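Local coordinates for protein transcriptional regulator, LacI family (Burkholderia phymatum, PDB 2RGY) that probably regulates transcription as a LacI-family protein, its periplasmic-binding-protein-like core sensing a small effector, likely a sugar, and pairing into a dimer, at residues Ile11-Pro16 against Val41-Gly46; Gly70-Ser75 against Lys92-Asn97. One frame throughout, in Å; residues are numbered along the deposited sequence.

Contact 1 (Ile11-Pro16 against Val41-Gly46); sequences IGLFVP and VVVATG
Phe-14 meets the backbone of Ala-44 to Gly-46 obliquely through CD1 and CE1: CD1 comes within 3.3 Å of Ala-44 O, and CE1 reaches Gly-46 N at 3.7 Å. CG stands anti to the backbone N (chi1 173°), beside the carbonyl carbon. Ala-59 and Ala-56 of helix 52-65 touch the Phe-14 side chain. On the face that carries Leu-13, Val-41 and Val-43, contact is by branches. Val-41 CG2 rests against Leu-13 CB at 3.9 Å, while the side chains of Val-43 and Val-15 cross obliquely, CG1 of Val-43 (anti to its N, chi1 -176°) lying 4.2 Å from Val-15 CG2. Helix 21-36 covers this face, Leu-27 packing on Leu-13 and Leu-34 on Val-41. Beneath the side chains the parallel ladder is regular: Val-42 N donates to Ile-11 O, Leu-13 N to Val-42 O, Ala-44 N to Leu-13 O and Val-15 N to Ala-44 O, the bonds from Leu-13 N and Ala-44 N being 2.9 Å long. Past the last of these, a side chain carries the pairing on: Thr-45 OG1 donates to Val-15 O at 2.8 Å, its oxygen tilted 23° from the carbonyl plane. A water then donates to both Pro-16 O and Gly-46 O, at 2.8 Å from Pro-16 O. Val-41 to Val-43 also pair antiparallel with a strand of the second subunit, whose Arg-35 donates to Thr-45 O, so the sheet runs on across the dimer. The chemistry thus grades from apolar packing between helix layers to hydroxyl and water bridges around Val-15, Pro-16 and Gly-46, whose backbone carbonyls thereby keep polar partners.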
ATOM      1  N   ILE A  11      -8.069  -9.240 -19.001  1.00 16.17           N
ATOM      2  CA  ILE A  11      -7.048  -8.309 -19.427  1.00 16.99           C
ATOM      3  C   ILE A  11      -5.916  -8.500 -18.432  1.00 17.88           C
ATOM      4  O   ILE A  11      -6.158  -8.671 -17.242  1.00 18.27           O
ATOM      5  CB  ILE A  11      -7.571  -6.851 -19.416  1.00 18.54           C
ATOM      6  CG1 ILE A  11      -8.403  -6.608 -20.681  1.00 19.21           C
ATOM      7  CG2 ILE A  11      -6.410  -5.863 -19.343  1.00 18.70           C
ATOM      8  CD1 ILE A  11      -8.886  -5.178 -20.851  1.00 23.12           C
ATOM      9  N   GLY A  12      -4.683  -8.524 -18.917  1.00 18.55           N
ATOM     10  CA  GLY A  12      -3.561  -8.707 -18.016  1.00 18.82           C
ATOM     11  C   GLY A  12      -3.022  -7.375 -17.539  1.00 18.94           C
ATOM     12  O   GLY A  12      -3.124  -6.387 -18.256  1.00 20.11           O
ATOM     13  N   LEU A  13      -2.459  -7.343 -16.336  1.00 16.95           N
ATOM     14  CA  LEU A  13      -1.910  -6.113 -15.779  1.00 17.49           C
ATOM     15  C   LEU A  13      -0.572  -6.332 -15.081  1.00 15.70           C
ATOM     16  O   LEU A  13      -0.469  -7.150 -14.169  1.00 15.18           O
ATOM     17  CB  LEU A  13      -2.886  -5.501 -14.770  1.00 16.73           C
ATOM     18  CG  LEU A  13      -2.315  -4.396 -13.869  1.00 17.23           C
ATOM     19  CD1 LEU A  13      -1.856  -3.209 -14.705  1.00 17.13           C
ATOM     20  CD2 LEU A  13      -3.382  -3.959 -12.873  1.00 20.56           C
ATOM     21  N   PHE A  14       0.451  -5.606 -15.510  1.00 15.75           N
ATOM     22  CA  PHE A  14       1.744  -5.723 -14.857  1.00 16.65           C
ATOM     23  C   PHE A  14       2.062  -4.458 -14.066  1.00 16.83           C
ATOM     24  O   PHE A  14       1.935  -3.345 -14.575  1.00 16.88           O
ATOM     25  CB  PHE A  14       2.879  -5.936 -15.852  1.00 14.85           C
ATOM     26  CG  PHE A  14       4.238  -5.887 -15.211  1.00 17.37           C
ATOM     27  CD1 PHE A  14       4.757  -7.010 -14.571  1.00 15.80           C
ATOM     28  CD2 PHE A  14       4.976  -4.697 -15.193  1.00 17.34           C
ATOM     29  CE1 PHE A  14       5.998  -6.957 -13.913  1.00 17.33           C
ATOM     30  CE2 PHE A  14       6.217  -4.627 -14.541  1.00 17.88           C
ATOM     31  CZ  PHE A  14       6.729  -5.763 -13.898  1.00 15.70           C
ATOM     32  N   VAL A  15       2.470  -4.646 -12.819  1.00 17.27           N
ATOM     33  CA  VAL A  15       2.872  -3.551 -11.954  1.00 18.52           C
ATOM     34  C   VAL A  15       4.171  -4.050 -11.321  1.00 19.73           C
ATOM     35  O   VAL A  15       4.295  -5.233 -10.983  1.00 19.88           O
ATOM     36  CB  VAL A  15       1.829  -3.253 -10.855  1.00 17.73           C
ATOM     37  CG1 VAL A  15       0.561  -2.704 -11.477  1.00 20.69           C
ATOM     38  CG2 VAL A  15       1.533  -4.514 -10.060  1.00 18.99           C
ATOM     39  N   PRO A  16       5.161  -3.165 -11.173  1.00 20.72           N
ATOM     40  CA  PRO A  16       6.440  -3.571 -10.581  1.00 22.35           C
ATOM     41  C   PRO A  16       6.371  -4.020  -9.125  1.00 23.62           C
ATOM     42  O   PRO A  16       7.325  -4.616  -8.621  1.00 25.35           O
ATOM     43  CB  PRO A  16       7.312  -2.338 -10.775  1.00 21.51           C
ATOM     44  CG  PRO A  16       6.318  -1.212 -10.740  1.00 23.29           C
ATOM     45  CD  PRO A  16       5.179  -1.744 -11.557  1.00 20.84           C
ATOM     46  N   VAL A  41      -9.394  -9.298 -14.245  1.00 17.46           N
ATOM     47  CA  VAL A  41      -8.026  -8.853 -14.398  1.00 17.89           C
ATOM     48  C   VAL A  41      -7.072  -9.849 -13.749  1.00 17.55           C
ATOM     49  O   VAL A  41      -7.293 -10.311 -12.628  1.00 17.69           O
ATOM     50  CB  VAL A  41      -7.819  -7.481 -13.743  1.00 20.44           C
ATOM     51  CG1 VAL A  41      -8.162  -7.566 -12.273  1.00 23.18           C
ATOM     52  CG2 VAL A  41      -6.386  -7.014 -13.930  1.00 19.27           C
ATOM     53  N   VAL A  42      -6.029 -10.202 -14.482  1.00 16.97           N
ATOM     54  CA  VAL A  42      -5.003 -11.088 -13.979  1.00 17.23           C
ATOM     55  C   VAL A  42      -3.834 -10.154 -13.719  1.00 17.68           C
ATOM     56  O   VAL A  42      -3.441  -9.392 -14.603  1.00 18.11           O
ATOM     57  CB  VAL A  42      -4.587 -12.136 -15.023  1.00 18.29           C
ATOM     58  CG1 VAL A  42      -3.237 -12.740 -14.642  1.00 18.04           C
ATOM     59  CG2 VAL A  42      -5.641 -13.229 -15.096  1.00 19.51           C
ATOM     60  N   VAL A  43      -3.296 -10.188 -12.505  1.00 16.59           N
ATOM     61  CA  VAL A  43      -2.179  -9.320 -12.171  1.00 20.04           C
ATOM     62  C   VAL A  43      -0.880 -10.098 -12.089  1.00 20.71           C
ATOM     63  O   VAL A  43      -0.858 -11.275 -11.714  1.00 19.93           O
ATOM     64  CB  VAL A  43      -2.394  -8.595 -10.821  1.00 21.77           C
ATOM     65  CG1 VAL A  43      -1.243  -7.617 -10.562  1.00 24.92           C
ATOM     66  CG2 VAL A  43      -3.715  -7.854 -10.837  1.00 24.05           C
ATOM     67  N   ALA A  44       0.204  -9.423 -12.450  1.00 21.32           N
ATOM     68  CA  ALA A  44       1.522 -10.020 -12.407  1.00 21.94           C
ATOM     69  C   ALA A  44       2.521  -8.944 -11.991  1.00 21.59           C
ATOM     70  O   ALA A  44       2.388  -7.785 -12.381  1.00 21.39           O
ATOM     71  CB  ALA A  44       1.880 -10.573 -13.768  1.00 22.12           C
ATOM     72  N   THR A  45       3.497  -9.324 -11.177  1.00 21.93           N
ATOM     73  CA  THR A  45       4.526  -8.397 -10.737  1.00 22.65           C
ATOM     74  C   THR A  45       5.877  -9.081 -10.896  1.00 23.72           C
ATOM     75  O   THR A  45       5.941 -10.262 -11.240  1.00 22.25           O
ATOM     76  CB  THR A  45       4.332  -7.979  -9.271  1.00 25.16           C
ATOM     77  OG1 THR A  45       5.285  -6.955  -8.951  1.00 30.13           O
ATOM     78  CG2 THR A  45       4.528  -9.170  -8.329  1.00 24.02           C
ATOM     79  N   GLY A  46       6.957  -8.344 -10.660  1.00 22.82           N
ATOM     80  CA  GLY A  46       8.278  -8.930 -10.807  1.00 25.62           C
ATOM     81  C   GLY A  46       8.616  -9.993  -9.775  1.00 26.60           C
ATOM     82  O   GLY A  46       8.535  -9.735  -8.572  1.00 26.64           O
TER
HETATM   83  O   HOH W   1       8.087  -6.969  -7.246  1.00 35.44           O

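Contact 2 (Gly70-Ser75 against Lys92-Asn97); sequences GVVVIS and KMVFLN
Val-71 and Val-73 supply both donors and acceptors to the parallel ladder with 92-97. Val-71 N donates to Lys-92 O at 3.0 Å, in the carbonyl plane, and Val-71 O accepts from Val-94 N. Val-73 N then reaches Val-94 O at 2.9 Å, and Val-73 O takes Leu-96 N in the straightest of the four bonds (167° at the hydrogen). The N-H and C=O of Val-72 turn the other way and pair with Gly-12 and Phe-14 respectively, while Phe-95 bonds outward to Ala-106 and Phe-108. Several polar side-chain atoms find partners beyond the two segments: Asn-97 OD1 accepts from His-112 NE2, Ser-75 OG from Asp-77 N, and Lys-92 NZ makes a weak bond to Gln-258 O. Apolar groups fill both faces. Selenomethionine Met-93, bent at its last torsion (chi3 81°), brings CE tightly against Val-73 CG2 at 3.5 Å. Opposite, Val-72 and Val-94 lie side by side, and Val-72 CG1 meets Leu-96 CD1 at 3.8 Å. Strand 70-73 lies between strands 10-14 and 93-96, with helix 80-89 making the crossover; Leu-255 of helix 244-260 packs on Val-72 and Val-94, and Ile-26 of helix 21-36 on Ile-74 and Leu-96.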
ATOM      1  N   GLY A  70      -6.061  -8.248 -23.616  1.00 20.17           N
ATOM      2  CA  GLY A  70      -5.286  -7.023 -23.685  1.00 18.01           C
ATOM      3  C   GLY A  70      -4.342  -6.996 -22.502  1.00 18.16           C
ATOM      4  O   GLY A  70      -4.565  -7.703 -21.519  1.00 17.25           O
ATOM      5  N   VAL A  71      -3.289  -6.194 -22.580  1.00 15.83           N
ATOM      6  CA  VAL A  71      -2.347  -6.121 -21.476  1.00 16.75           C
ATOM      7  C   VAL A  71      -2.024  -4.680 -21.096  1.00 16.84           C
ATOM      8  O   VAL A  71      -1.681  -3.861 -21.958  1.00 16.99           O
ATOM      9  CB  VAL A  71      -1.034  -6.849 -21.820  1.00 17.38           C
ATOM     10  CG1 VAL A  71      -0.091  -6.794 -20.627  1.00 19.88           C
ATOM     11  CG2 VAL A  71      -1.323  -8.284 -22.211  1.00 16.74           C
ATOM     12  N   VAL A  72      -2.161  -4.376 -19.807  1.00 14.63           N
ATOM     13  CA  VAL A  72      -1.861  -3.049 -19.286  1.00 14.56           C
ATOM     14  C   VAL A  72      -0.479  -3.140 -18.654  1.00 15.31           C
ATOM     15  O   VAL A  72      -0.215  -4.015 -17.829  1.00 17.58           O
ATOM     16  CB  VAL A  72      -2.876  -2.608 -18.210  1.00 14.36           C
ATOM     17  CG1 VAL A  72      -2.509  -1.231 -17.695  1.00 12.73           C
ATOM     18  CG2 VAL A  72      -4.290  -2.597 -18.792  1.00 13.51           C
ATOM     19  N   VAL A  73       0.406  -2.230 -19.027  1.00 15.29           N
ATOM     20  CA  VAL A  73       1.756  -2.290 -18.505  1.00 17.52           C
ATOM     21  C   VAL A  73       2.328  -0.991 -17.978  1.00 15.98           C
ATOM     22  O   VAL A  73       2.234   0.043 -18.628  1.00 16.60           O
ATOM     23  CB  VAL A  73       2.723  -2.833 -19.592  1.00 16.50           C
ATOM     24  CG1 VAL A  73       4.147  -2.828 -19.084  1.00 18.39           C
ATOM     25  CG2 VAL A  73       2.302  -4.227 -20.001  1.00 17.20           C
ATOM     26  N   ILE A  74       2.901  -1.052 -16.779  1.00 18.66           N
ATOM     27  CA  ILE A  74       3.565   0.103 -16.189  1.00 19.51           C
ATOM     28  C   ILE A  74       4.866  -0.386 -15.574  1.00 20.92           C
ATOM     29  O   ILE A  74       4.875  -1.304 -14.759  1.00 20.49           O
ATOM     30  CB  ILE A  74       2.724   0.818 -15.100  1.00 19.66           C
ATOM     31  CG1 ILE A  74       3.531   1.985 -14.515  1.00 21.48           C
ATOM     32  CG2 ILE A  74       2.333  -0.136 -14.004  1.00 18.44           C
ATOM     33  CD1 ILE A  74       2.740   2.869 -13.562  1.00 22.28           C
ATOM     34  N   SER A  75       5.968   0.221 -15.995  1.00 22.12           N
ATOM     35  CA  SER A  75       7.282  -0.144 -15.495  1.00 23.61           C
ATOM     36  C   SER A  75       8.286   0.889 -15.952  1.00 23.44           C
ATOM     37  O   SER A  75       8.268   1.314 -17.105  1.00 23.78           O
ATOM     38  CB  SER A  75       7.691  -1.520 -16.027  1.00 24.94           C
ATOM     39  OG  SER A  75       9.075  -1.773 -15.814  1.00 26.65           O
ATOM     40  N   LYS A  92      -2.466  -5.532 -28.647  1.00 24.73           N
ATOM     41  CA  LYS A  92      -3.455  -4.908 -27.772  1.00 23.29           C
ATOM     42  C   LYS A  92      -2.903  -4.685 -26.368  1.00 22.18           C
ATOM     43  O   LYS A  92      -3.204  -5.426 -25.434  1.00 20.09           O
ATOM     44  CB  LYS A  92      -4.732  -5.750 -27.734  1.00 24.96           C
ATOM     45  CG  LYS A  92      -5.521  -5.636 -29.025  1.00 26.42           C
ATOM     46  CD  LYS A  92      -6.835  -6.402 -28.988  1.00 28.89           C
ATOM     47  CE  LYS A  92      -7.563  -6.252 -30.329  1.00 30.05           C
ATOM     48  NZ  LYS A  92      -8.870  -7.004 -30.413  1.00 31.17           N
HETATM   49  N   MSE A  93      -2.086  -3.639 -26.255  1.00 21.99           N
HETATM   50  CA  MSE A  93      -1.417  -3.244 -25.020  1.00 21.48           C
HETATM   51  C   MSE A  93      -1.548  -1.748 -24.809  1.00 19.02           C
HETATM   52  O   MSE A  93      -1.701  -0.992 -25.761  1.00 18.82           O
HETATM   53  CB  MSE A  93       0.084  -3.525 -25.100  1.00 21.06           C
HETATM   54  CG  MSE A  93       0.526  -4.963 -24.925  1.00 28.71           C
HETATM   55 SE   MSE A  93       2.348  -5.031 -24.980  1.00 26.95          SE
HETATM   56  CE  MSE A  93       2.779  -4.576 -23.436  1.00 27.29           C
ATOM     57  N   VAL A  94      -1.460  -1.326 -23.554  1.00 17.09           N
ATOM     58  CA  VAL A  94      -1.490   0.088 -23.228  1.00 16.49           C
ATOM     59  C   VAL A  94      -0.370   0.306 -22.204  1.00 18.69           C
ATOM     60  O   VAL A  94      -0.136  -0.540 -21.331  1.00 17.83           O
ATOM     61  CB  VAL A  94      -2.869   0.534 -22.662  1.00 16.11           C
ATOM     62  CG1 VAL A  94      -3.140  -0.110 -21.313  1.00 13.95           C
ATOM     63  CG2 VAL A  94      -2.909   2.053 -22.549  1.00 15.70           C
ATOM     64  N   PHE A  95       0.332   1.428 -22.328  1.00 18.39           N
ATOM     65  CA  PHE A  95       1.445   1.752 -21.446  1.00 19.72           C
ATOM     66  C   PHE A  95       1.148   2.968 -20.576  1.00 20.42           C
ATOM     67  O   PHE A  95       0.762   4.015 -21.082  1.00 20.79           O
ATOM     68  CB  PHE A  95       2.690   2.027 -22.285  1.00 20.69           C
ATOM     69  CG  PHE A  95       3.081   0.886 -23.163  1.00 22.86           C
ATOM     70  CD1 PHE A  95       3.547  -0.307 -22.608  1.00 24.50           C
ATOM     71  CD2 PHE A  95       2.960   0.986 -24.545  1.00 24.78           C
ATOM     72  CE1 PHE A  95       3.891  -1.393 -23.418  1.00 25.59           C
ATOM     73  CE2 PHE A  95       3.296  -0.089 -25.373  1.00 26.62           C
ATOM     74  CZ  PHE A  95       3.764  -1.286 -24.805  1.00 25.97           C
ATOM     75  N   LEU A  96       1.343   2.831 -19.270  1.00 20.87           N
ATOM     76  CA  LEU A  96       1.093   3.928 -18.345  1.00 20.88           C
ATOM     77  C   LEU A  96       2.406   4.574 -17.890  1.00 22.06           C
ATOM     78  O   LEU A  96       3.440   3.910 -17.798  1.00 20.40           O
ATOM     79  CB  LEU A  96       0.350   3.419 -17.108  1.00 20.59           C
ATOM     80  CG  LEU A  96      -0.671   2.294 -17.291  1.00 22.16           C
ATOM     81  CD1 LEU A  96      -1.152   1.818 -15.921  1.00 22.63           C
ATOM     82  CD2 LEU A  96      -1.820   2.775 -18.143  1.00 20.09           C
ATOM     83  N   ASN A  97       2.347   5.871 -17.612  1.00 22.80           N
ATOM     84  CA  ASN A  97       3.488   6.645 -17.118  1.00 25.22           C
ATOM     85  C   ASN A  97       4.765   6.716 -17.961  1.00 26.24           C
ATOM     86  O   ASN A  97       5.829   7.064 -17.440  1.00 26.65           O
ATOM     87  CB  ASN A  97       3.845   6.178 -15.705  1.00 25.90           C
ATOM     88  CG  ASN A  97       4.375   7.305 -14.834  1.00 27.75           C
ATOM     89  OD1 ASN A  97       3.843   8.420 -14.845  1.00 24.89           O
ATOM     90  ND2 ASN A  97       5.415   7.012 -14.054  1.00 28.66           N
TER

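Contacts 1 and 2 are the strand pairings of two beta-alpha-beta units that follow one another along the chain, their centres about 9 Å apart in one parallel sheet ordered 40-44, 10-14, 70-73, 93-96, 107-108. Strands 10-14 and 70-73 join them directly: Gly-12 N to Gly-70 O and Gly-12 O to Val-72 N are probable hydrogen bonds, each 2.7 Å. Helices 21-36 and 244-260 pack on side chains of both contacts. Contact 1 holds the strand 40-44, through which the second subunit extends the sheet, whereas contact 2 lies farther inside. Together they form much of the core of one lobe of the two-lobed fold of periplasmic binding proteins.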